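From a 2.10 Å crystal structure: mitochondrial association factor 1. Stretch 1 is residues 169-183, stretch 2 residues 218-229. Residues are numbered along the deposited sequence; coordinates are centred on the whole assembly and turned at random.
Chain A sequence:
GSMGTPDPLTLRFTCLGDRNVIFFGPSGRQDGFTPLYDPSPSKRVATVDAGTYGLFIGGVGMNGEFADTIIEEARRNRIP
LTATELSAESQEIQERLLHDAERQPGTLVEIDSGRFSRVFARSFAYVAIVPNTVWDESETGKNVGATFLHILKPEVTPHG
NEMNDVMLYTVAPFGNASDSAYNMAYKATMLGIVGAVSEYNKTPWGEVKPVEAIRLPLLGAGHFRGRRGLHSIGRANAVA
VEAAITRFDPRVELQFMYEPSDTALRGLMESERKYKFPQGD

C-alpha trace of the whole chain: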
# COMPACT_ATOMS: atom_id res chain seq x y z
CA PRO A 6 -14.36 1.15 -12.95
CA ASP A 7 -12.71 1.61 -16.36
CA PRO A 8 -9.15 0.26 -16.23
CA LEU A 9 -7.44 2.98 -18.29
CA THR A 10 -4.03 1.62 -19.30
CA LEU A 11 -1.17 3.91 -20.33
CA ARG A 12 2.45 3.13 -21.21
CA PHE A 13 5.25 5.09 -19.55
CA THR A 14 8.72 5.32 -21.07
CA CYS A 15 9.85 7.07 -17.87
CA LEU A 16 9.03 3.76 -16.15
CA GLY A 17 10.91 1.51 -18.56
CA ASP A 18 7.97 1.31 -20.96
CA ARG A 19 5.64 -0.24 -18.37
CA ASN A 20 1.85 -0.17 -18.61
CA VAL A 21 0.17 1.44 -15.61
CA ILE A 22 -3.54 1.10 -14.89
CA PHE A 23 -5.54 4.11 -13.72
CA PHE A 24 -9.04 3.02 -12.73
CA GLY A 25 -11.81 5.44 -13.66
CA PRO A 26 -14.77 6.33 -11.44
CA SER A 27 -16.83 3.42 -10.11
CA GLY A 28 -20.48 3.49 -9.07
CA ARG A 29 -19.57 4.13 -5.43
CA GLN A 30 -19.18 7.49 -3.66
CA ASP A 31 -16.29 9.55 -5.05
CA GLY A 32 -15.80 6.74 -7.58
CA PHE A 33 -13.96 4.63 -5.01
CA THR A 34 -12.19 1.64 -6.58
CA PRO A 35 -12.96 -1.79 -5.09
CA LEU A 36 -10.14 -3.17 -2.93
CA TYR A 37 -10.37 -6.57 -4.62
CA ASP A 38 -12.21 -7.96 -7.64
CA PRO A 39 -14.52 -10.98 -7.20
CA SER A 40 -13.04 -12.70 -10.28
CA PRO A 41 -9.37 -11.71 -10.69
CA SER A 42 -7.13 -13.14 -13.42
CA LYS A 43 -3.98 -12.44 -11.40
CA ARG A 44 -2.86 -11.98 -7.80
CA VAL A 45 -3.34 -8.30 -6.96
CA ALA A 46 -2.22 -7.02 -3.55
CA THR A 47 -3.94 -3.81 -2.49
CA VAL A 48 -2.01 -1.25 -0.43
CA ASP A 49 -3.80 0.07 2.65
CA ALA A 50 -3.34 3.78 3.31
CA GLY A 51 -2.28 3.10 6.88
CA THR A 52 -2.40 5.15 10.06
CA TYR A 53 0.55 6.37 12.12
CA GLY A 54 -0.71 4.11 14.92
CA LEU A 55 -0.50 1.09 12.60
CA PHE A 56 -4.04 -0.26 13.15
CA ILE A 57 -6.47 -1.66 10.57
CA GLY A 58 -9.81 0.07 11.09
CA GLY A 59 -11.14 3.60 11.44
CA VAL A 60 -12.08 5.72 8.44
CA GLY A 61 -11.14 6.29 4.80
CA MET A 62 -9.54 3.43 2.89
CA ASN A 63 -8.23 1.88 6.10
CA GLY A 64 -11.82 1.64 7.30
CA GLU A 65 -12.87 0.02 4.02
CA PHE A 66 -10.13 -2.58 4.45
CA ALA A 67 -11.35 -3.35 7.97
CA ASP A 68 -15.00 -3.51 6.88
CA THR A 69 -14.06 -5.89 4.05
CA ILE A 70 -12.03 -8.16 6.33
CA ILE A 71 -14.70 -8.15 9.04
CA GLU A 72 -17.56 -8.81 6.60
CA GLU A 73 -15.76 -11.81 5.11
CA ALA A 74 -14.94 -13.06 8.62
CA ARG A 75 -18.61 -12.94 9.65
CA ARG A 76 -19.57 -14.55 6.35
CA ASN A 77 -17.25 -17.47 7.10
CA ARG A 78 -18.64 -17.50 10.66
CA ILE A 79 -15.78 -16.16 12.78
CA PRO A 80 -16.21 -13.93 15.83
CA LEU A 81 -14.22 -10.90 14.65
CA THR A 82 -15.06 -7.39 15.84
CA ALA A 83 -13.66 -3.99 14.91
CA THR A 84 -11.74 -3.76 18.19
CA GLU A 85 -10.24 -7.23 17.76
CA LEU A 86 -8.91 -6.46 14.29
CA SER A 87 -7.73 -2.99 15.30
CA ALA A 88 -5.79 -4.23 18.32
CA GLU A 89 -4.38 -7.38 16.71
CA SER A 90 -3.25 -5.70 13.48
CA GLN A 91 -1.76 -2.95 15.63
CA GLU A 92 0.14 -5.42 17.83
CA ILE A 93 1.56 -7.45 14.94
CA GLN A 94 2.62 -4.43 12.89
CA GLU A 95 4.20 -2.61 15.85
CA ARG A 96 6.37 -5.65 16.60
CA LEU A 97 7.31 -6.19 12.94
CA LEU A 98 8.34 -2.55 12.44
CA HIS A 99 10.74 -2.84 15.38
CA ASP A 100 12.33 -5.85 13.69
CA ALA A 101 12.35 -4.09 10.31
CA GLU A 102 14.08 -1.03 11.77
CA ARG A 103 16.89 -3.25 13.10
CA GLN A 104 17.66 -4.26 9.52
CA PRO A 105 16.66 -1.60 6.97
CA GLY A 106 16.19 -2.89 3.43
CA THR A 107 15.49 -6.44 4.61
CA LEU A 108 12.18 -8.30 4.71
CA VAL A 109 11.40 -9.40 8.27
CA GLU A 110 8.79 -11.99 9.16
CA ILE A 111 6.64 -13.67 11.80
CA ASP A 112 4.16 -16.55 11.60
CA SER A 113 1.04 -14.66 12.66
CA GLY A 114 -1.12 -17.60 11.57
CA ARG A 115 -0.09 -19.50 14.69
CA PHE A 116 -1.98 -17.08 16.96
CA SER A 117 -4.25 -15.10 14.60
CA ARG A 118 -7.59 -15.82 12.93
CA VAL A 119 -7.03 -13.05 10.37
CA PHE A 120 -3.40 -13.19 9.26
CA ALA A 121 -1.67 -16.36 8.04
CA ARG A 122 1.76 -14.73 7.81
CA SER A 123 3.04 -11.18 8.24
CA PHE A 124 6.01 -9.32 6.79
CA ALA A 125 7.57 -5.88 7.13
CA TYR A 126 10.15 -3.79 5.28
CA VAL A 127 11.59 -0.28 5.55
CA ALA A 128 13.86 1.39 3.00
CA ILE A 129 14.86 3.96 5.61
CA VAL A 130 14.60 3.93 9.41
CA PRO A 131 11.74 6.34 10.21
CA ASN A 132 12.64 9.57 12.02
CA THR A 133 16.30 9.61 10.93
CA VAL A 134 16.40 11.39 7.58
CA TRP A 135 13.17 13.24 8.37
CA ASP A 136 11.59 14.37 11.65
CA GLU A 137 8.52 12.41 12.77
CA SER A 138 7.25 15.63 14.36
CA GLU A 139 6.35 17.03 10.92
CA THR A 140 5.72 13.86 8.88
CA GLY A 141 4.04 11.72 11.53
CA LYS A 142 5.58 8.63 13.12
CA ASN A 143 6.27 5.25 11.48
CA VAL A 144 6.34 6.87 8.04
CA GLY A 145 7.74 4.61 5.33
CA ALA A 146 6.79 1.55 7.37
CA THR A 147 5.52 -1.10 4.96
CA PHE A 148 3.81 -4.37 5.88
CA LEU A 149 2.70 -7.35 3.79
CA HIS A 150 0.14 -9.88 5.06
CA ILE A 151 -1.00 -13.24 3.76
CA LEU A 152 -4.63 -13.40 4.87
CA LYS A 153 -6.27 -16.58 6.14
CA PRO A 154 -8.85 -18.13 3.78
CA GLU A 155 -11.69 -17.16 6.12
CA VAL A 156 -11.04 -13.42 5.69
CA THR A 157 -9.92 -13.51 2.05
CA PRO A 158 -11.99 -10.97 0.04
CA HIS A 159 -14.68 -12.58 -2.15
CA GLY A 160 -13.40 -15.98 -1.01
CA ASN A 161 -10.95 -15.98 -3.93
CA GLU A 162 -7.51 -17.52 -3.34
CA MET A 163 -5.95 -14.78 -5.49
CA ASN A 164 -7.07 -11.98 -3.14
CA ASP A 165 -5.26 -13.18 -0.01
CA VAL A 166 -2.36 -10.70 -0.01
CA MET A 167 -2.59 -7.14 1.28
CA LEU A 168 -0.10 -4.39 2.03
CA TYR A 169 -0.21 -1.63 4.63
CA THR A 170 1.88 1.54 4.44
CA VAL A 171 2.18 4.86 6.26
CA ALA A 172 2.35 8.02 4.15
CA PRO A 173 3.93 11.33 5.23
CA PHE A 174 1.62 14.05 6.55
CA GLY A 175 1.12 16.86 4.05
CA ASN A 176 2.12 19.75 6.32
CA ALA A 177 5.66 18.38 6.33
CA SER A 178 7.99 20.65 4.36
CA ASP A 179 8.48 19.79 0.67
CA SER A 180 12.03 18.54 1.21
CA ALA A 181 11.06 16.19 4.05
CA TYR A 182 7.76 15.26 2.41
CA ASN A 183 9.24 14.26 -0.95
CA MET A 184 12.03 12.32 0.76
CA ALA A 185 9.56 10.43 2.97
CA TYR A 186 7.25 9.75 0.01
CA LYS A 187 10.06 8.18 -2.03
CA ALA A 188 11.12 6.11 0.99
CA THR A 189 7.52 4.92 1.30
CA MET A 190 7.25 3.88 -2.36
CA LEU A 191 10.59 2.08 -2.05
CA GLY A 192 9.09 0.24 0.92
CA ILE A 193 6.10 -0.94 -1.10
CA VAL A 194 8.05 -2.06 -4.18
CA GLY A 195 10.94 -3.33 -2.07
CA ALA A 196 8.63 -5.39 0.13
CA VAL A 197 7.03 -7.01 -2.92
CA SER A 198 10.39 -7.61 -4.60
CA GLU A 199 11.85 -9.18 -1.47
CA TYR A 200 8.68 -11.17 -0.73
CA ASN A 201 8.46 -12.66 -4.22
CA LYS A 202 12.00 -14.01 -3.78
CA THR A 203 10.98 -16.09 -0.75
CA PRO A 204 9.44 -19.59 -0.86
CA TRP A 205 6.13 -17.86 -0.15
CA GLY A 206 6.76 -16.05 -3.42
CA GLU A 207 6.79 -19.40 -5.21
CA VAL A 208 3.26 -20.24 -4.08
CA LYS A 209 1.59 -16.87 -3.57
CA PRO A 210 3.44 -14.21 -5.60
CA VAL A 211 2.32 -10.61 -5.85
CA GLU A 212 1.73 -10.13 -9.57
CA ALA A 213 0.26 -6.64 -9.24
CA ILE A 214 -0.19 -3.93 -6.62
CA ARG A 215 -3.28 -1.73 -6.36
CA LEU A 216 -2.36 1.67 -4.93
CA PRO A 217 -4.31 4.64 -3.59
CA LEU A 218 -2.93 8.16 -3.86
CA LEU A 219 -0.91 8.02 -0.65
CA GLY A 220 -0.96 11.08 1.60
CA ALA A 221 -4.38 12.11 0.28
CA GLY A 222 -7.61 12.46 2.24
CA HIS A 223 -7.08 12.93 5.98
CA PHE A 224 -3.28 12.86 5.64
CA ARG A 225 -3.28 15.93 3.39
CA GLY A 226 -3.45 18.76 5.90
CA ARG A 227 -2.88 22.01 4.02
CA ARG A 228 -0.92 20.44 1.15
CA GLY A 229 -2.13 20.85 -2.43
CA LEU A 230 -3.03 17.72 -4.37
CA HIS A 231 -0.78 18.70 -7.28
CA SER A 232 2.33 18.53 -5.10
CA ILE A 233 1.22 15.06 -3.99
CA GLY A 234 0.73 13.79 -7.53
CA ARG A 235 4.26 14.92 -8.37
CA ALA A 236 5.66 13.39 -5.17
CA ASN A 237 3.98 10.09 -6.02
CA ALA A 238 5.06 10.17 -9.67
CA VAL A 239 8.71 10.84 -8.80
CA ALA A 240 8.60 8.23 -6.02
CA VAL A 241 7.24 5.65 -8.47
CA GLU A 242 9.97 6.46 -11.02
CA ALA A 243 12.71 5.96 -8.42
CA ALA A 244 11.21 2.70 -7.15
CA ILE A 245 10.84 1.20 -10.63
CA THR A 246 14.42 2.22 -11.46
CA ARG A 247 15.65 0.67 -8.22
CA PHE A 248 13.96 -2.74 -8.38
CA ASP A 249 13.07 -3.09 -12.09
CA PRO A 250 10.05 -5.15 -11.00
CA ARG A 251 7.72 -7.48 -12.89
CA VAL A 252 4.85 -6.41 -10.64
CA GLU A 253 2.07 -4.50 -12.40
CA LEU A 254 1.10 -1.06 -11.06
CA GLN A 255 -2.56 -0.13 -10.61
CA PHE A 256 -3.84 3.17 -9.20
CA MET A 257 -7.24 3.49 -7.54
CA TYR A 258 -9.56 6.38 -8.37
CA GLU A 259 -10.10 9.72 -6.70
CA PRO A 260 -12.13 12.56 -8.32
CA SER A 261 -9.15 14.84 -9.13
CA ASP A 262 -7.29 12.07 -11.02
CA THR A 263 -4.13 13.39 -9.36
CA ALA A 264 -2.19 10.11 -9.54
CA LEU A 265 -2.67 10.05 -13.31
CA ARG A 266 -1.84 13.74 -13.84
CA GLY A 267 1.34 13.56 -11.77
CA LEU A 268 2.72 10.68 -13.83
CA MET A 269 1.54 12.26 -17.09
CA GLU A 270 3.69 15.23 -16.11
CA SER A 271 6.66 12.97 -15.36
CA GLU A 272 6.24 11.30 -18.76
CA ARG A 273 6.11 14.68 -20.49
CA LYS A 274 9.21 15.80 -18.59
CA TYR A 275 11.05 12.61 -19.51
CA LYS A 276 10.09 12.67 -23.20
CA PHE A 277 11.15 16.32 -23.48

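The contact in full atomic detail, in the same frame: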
# COMPACT_ATOMS: atom_id res chain seq x y z
N TYR A 169 0.16 -2.71 3.72
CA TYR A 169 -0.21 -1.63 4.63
C TYR A 169 1.00 -0.71 4.72
O TYR A 169 2.11 -1.16 5.00
CB TYR A 169 -0.60 -2.20 6.01
CG TYR A 169 -1.07 -1.19 7.04
CD1 TYR A 169 -0.17 -0.31 7.65
CD2 TYR A 169 -2.39 -1.15 7.45
CE1 TYR A 169 -0.60 0.60 8.60
CE2 TYR A 169 -2.83 -0.25 8.41
CZ TYR A 169 -1.92 0.62 8.99
OH TYR A 169 -2.34 1.52 9.94
N THR A 170 0.79 0.57 4.45
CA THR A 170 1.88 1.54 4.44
C THR A 170 1.45 2.87 5.04
O THR A 170 0.27 3.21 5.04
CB THR A 170 2.42 1.77 3.00
OG1 THR A 170 3.70 2.40 3.06
CG2 THR A 170 1.47 2.62 2.16
N VAL A 171 2.43 3.60 5.56
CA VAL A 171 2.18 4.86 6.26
C VAL A 171 2.79 6.02 5.49
O VAL A 171 4.01 6.13 5.38
CB VAL A 171 2.76 4.83 7.69
CG1 VAL A 171 2.51 6.15 8.41
CG2 VAL A 171 2.16 3.68 8.48
N ALA A 172 1.93 6.89 4.98
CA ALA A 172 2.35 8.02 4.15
C ALA A 172 2.69 9.24 5.00
O ALA A 172 2.15 9.40 6.10
CB ALA A 172 1.27 8.36 3.15
N PRO A 173 3.57 10.11 4.50
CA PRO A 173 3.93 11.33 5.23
C PRO A 173 2.79 12.34 5.29
O PRO A 173 2.04 12.46 4.32
CB PRO A 173 5.11 11.89 4.44
CG PRO A 173 4.91 11.37 3.06
CD PRO A 173 4.29 10.02 3.21
N PHE A 174 2.66 13.04 6.40
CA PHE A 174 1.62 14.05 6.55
C PHE A 174 1.95 15.25 5.67
O PHE A 174 3.12 15.62 5.53
CB PHE A 174 1.49 14.48 8.02
CG PHE A 174 0.29 15.35 8.28
CD1 PHE A 174 -0.99 14.84 8.18
CD2 PHE A 174 0.45 16.67 8.64
CE1 PHE A 174 -2.09 15.64 8.42
CE2 PHE A 174 -0.64 17.48 8.89
CZ PHE A 174 -1.92 16.96 8.78
N GLY A 175 0.93 15.85 5.08
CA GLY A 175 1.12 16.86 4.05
C GLY A 175 1.75 18.15 4.52
O GLY A 175 2.39 18.85 3.73
N ASN A 176 1.58 18.49 5.80
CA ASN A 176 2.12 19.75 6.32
C ASN A 176 3.63 19.69 6.52
O ASN A 176 4.26 20.71 6.81
CB ASN A 176 1.43 20.11 7.64
CG ASN A 176 0.00 20.59 7.44
OD1 ASN A 176 -0.54 20.50 6.34
ND2 ASN A 176 -0.61 21.09 8.50
N ALA A 177 4.21 18.51 6.37
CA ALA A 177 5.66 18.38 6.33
C ALA A 177 6.20 19.23 5.19
O ALA A 177 5.56 19.36 4.15
CB ALA A 177 6.07 16.92 6.16
N SER A 178 7.38 19.81 5.38
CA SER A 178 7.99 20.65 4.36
C SER A 178 8.27 19.81 3.11
O SER A 178 8.41 18.59 3.19
CB SER A 178 9.28 21.29 4.87
OG SER A 178 10.26 20.31 5.16
N ASP A 179 8.33 20.47 1.95
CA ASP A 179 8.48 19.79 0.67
C ASP A 179 9.68 18.85 0.67
O ASP A 179 9.58 17.71 0.21
CB ASP A 179 8.63 20.81 -0.46
CG ASP A 179 7.36 21.61 -0.69
OD1 ASP A 179 6.31 21.25 -0.12
OD2 ASP A 179 7.42 22.60 -1.45
N SER A 180 10.80 19.32 1.20
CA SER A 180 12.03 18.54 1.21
C SER A 180 11.85 17.24 2.01
O SER A 180 12.22 16.16 1.54
CB SER A 180 13.18 19.36 1.81
OG SER A 180 14.42 18.71 1.61
N ALA A 181 11.28 17.35 3.20
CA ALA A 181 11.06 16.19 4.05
C ALA A 181 9.95 15.31 3.49
O ALA A 181 10.02 14.08 3.54
CB ALA A 181 10.74 16.61 5.47
N TYR A 182 8.91 15.96 2.96
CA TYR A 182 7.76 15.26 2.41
C TYR A 182 8.15 14.38 1.23
O TYR A 182 7.84 13.19 1.20
CB TYR A 182 6.68 16.26 1.99
CG TYR A 182 5.39 15.63 1.55
CD1 TYR A 182 4.42 15.26 2.48
CD2 TYR A 182 5.13 15.39 0.21
CE1 TYR A 182 3.24 14.68 2.09
CE2 TYR A 182 3.94 14.80 -0.19
CZ TYR A 182 3.00 14.45 0.75
OH TYR A 182 1.81 13.87 0.36
N ASN A 183 8.82 14.98 0.25
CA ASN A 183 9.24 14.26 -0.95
C ASN A 183 10.16 13.09 -0.60
O ASN A 183 10.03 12.00 -1.15
CB ASN A 183 9.95 15.20 -1.92
CG ASN A 183 9.01 16.20 -2.57
OD1 ASN A 183 7.81 15.94 -2.72
ND2 ASN A 183 9.55 17.35 -2.96
N LEU A 218 -3.82 7.01 -3.89
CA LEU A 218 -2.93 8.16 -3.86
C LEU A 218 -2.54 8.42 -2.41
O LEU A 218 -3.29 9.04 -1.66
CB LEU A 218 -3.58 9.40 -4.48
CG LEU A 218 -2.70 10.66 -4.47
CD1 LEU A 218 -1.56 10.54 -5.47
CD2 LEU A 218 -3.54 11.89 -4.74
N LEU A 219 -1.37 7.93 -2.03
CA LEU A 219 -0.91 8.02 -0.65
C LEU A 219 -0.74 9.47 -0.21
O LEU A 219 -0.33 10.33 -0.99
CB LEU A 219 0.40 7.26 -0.48
CG LEU A 219 0.28 5.74 -0.62
CD1 LEU A 219 1.63 5.11 -0.89
CD2 LEU A 219 -0.35 5.14 0.62
N GLY A 220 -1.08 9.74 1.05
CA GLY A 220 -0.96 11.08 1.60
C GLY A 220 -2.20 11.93 1.35
O GLY A 220 -2.29 13.05 1.85
N ALA A 221 -3.14 11.39 0.58
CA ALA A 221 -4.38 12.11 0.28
C ALA A 221 -5.37 12.00 1.44
O ALA A 221 -5.05 11.42 2.48
CB ALA A 221 -5.00 11.58 -1.00
N GLY A 222 -6.56 12.55 1.25
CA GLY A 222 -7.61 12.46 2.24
C GLY A 222 -7.27 13.14 3.56
O GLY A 222 -6.98 14.34 3.58
N HIS A 223 -7.30 12.38 4.64
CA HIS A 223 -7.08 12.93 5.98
C HIS A 223 -5.61 13.29 6.21
O HIS A 223 -5.30 14.12 7.06
CB HIS A 223 -7.54 11.93 7.04
CG HIS A 223 -8.92 11.40 6.82
ND1 HIS A 223 -9.19 10.39 5.92
CD2 HIS A 223 -10.11 11.74 7.38
CE1 HIS A 223 -10.49 10.13 5.93
NE2 HIS A 223 -11.07 10.94 6.81
N PHE A 224 -4.71 12.67 5.45
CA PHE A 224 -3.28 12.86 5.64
C PHE A 224 -2.76 14.08 4.89
O PHE A 224 -1.56 14.37 4.93
CB PHE A 224 -2.52 11.60 5.18
CG PHE A 224 -2.97 10.34 5.87
CD1 PHE A 224 -2.39 9.94 7.06
CD2 PHE A 224 -3.99 9.57 5.33
CE1 PHE A 224 -2.80 8.78 7.69
CE2 PHE A 224 -4.41 8.41 5.97
CZ PHE A 224 -3.81 8.02 7.15
N ARG A 225 -3.66 14.80 4.23
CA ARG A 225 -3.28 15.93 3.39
C ARG A 225 -2.88 17.18 4.17
O ARG A 225 -1.92 17.85 3.81
CB ARG A 225 -4.43 16.30 2.45
CG ARG A 225 -4.23 15.88 1.02
CD ARG A 225 -5.38 16.34 0.16
NE ARG A 225 -5.44 17.80 0.08
CZ ARG A 225 -6.51 18.49 -0.30
NH1 ARG A 225 -7.63 17.86 -0.63
NH2 ARG A 225 -6.46 19.81 -0.34
N GLY A 226 -3.63 17.50 5.21
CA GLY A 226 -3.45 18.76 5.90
C GLY A 226 -3.71 19.93 4.97
O GLY A 226 -4.78 20.00 4.36
N ARG A 227 -2.75 20.83 4.87
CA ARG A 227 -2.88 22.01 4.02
C ARG A 227 -2.29 21.81 2.62
O ARG A 227 -2.41 22.69 1.76
CB ARG A 227 -2.19 23.22 4.68
CG ARG A 227 -3.05 23.94 5.70
CD ARG A 227 -2.41 25.25 6.15
NE ARG A 227 -1.34 25.05 7.12
CZ ARG A 227 -0.06 24.83 6.81
NH1 ARG A 227 0.83 24.67 7.78
NH2 ARG A 227 0.33 24.78 5.54
N ARG A 228 -1.66 20.67 2.39
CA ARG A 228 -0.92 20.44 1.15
C ARG A 228 -1.83 20.32 -0.07
O ARG A 228 -2.89 19.70 -0.01
CB ARG A 228 -0.06 19.17 1.28
CG ARG A 228 0.78 18.87 0.05
CD ARG A 228 1.80 17.78 0.31
NE ARG A 228 2.93 18.27 1.10
CZ ARG A 228 3.94 18.99 0.61
NH1 ARG A 228 3.96 19.32 -0.68
NH2 ARG A 228 4.92 19.38 1.40
N GLY A 229 -1.39 20.91 -1.18
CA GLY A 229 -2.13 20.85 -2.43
C GLY A 229 -1.98 19.49 -3.09
O GLY A 229 -0.93 18.86 -2.99
O HOH W 1 0.19 13.95 2.62

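Two largely irregular segments, one of them running into a helix, can be joined firmly when a tight turn presents backbone carbonyls to a well-placed arginine, and mitochondrial association factor 1 offers a clear example. The first stretch begins in a strand, which includes Tyr169 and Thr170, continues through an extended segment, makes a type I turn from Phe174 to Ala177 and enters a helix for which Ser178 is the N-cap residue. The second is built from a type II turn, Leu218 to Ala221, a short 3-10 segment that includes His223 and Phe224, and a type II' turn from Arg225 to Arg228. The two stretches draw closest in register at Gly175 and Arg225, whose CA atoms lie 4.5 Å apart.

Here the backbones bond directly: Gly175 N donates to Phe224 O (2.9 Å), while Gly175 CA rests 3.2 Å from Arg225 O in a CA-H...O contact. Such proximity requires glycine, since a CB on Gly175 would fall 1.9 Å from Arg225 O. Two more glycines obey the same logic. At Gly220, a positive phi of 87° already calls for glycine, and a CB would also come within 2.7 Å of Tyr182 OH; at Gly226, it would strike Asn176 OD1 and Phe174 CZ.

Arg228 dominates the side-chain contacts, with 131 Å² covered by the other stretch. Its NE donates to Gly175 O (2.7 Å) and its NH2 to Ala177 O (2.8 Å), so the guanidinium edge gathers carbonyls from the turn and the residue ending it. Arg228 NH2 also meets Asp179 OD1 at 2.8 Å in a salt bridge, supplemented by a weak bond from Arg228 NH1 to the same OD1 (3.1 Å). With its edge engaged in this way, the guanidinium still has its faces, and one lies flat on the Tyr182 ring, with centres 4.0 Å apart and planes at 18°. Arg228 CD packs over the ring as well, 3.7 Å from its centroid. Arginine suits this buried site because it combines a planar cation with several directed donors.

Asn176 secures the type II' turn directly: its OD1 accepts from Arg227 N at 2.7 Å, almost linearly. Nearby, the Phe174 ring reaches across to Gly226, CZ to CA 3.7 Å.

At the other end the contact is mostly apolar. Thr170 CG2 meets Leu219 CD2 at 3.5 Å, and Ala172 CB lies 3.9 Å from Leu219 CB. Between these regions, a water lies within hydrogen-bonding distance of Pro173 O (2.9 Å), Gly220 O (2.7 Å) and Tyr182 OH (2.8 Å), bridging the two stretches.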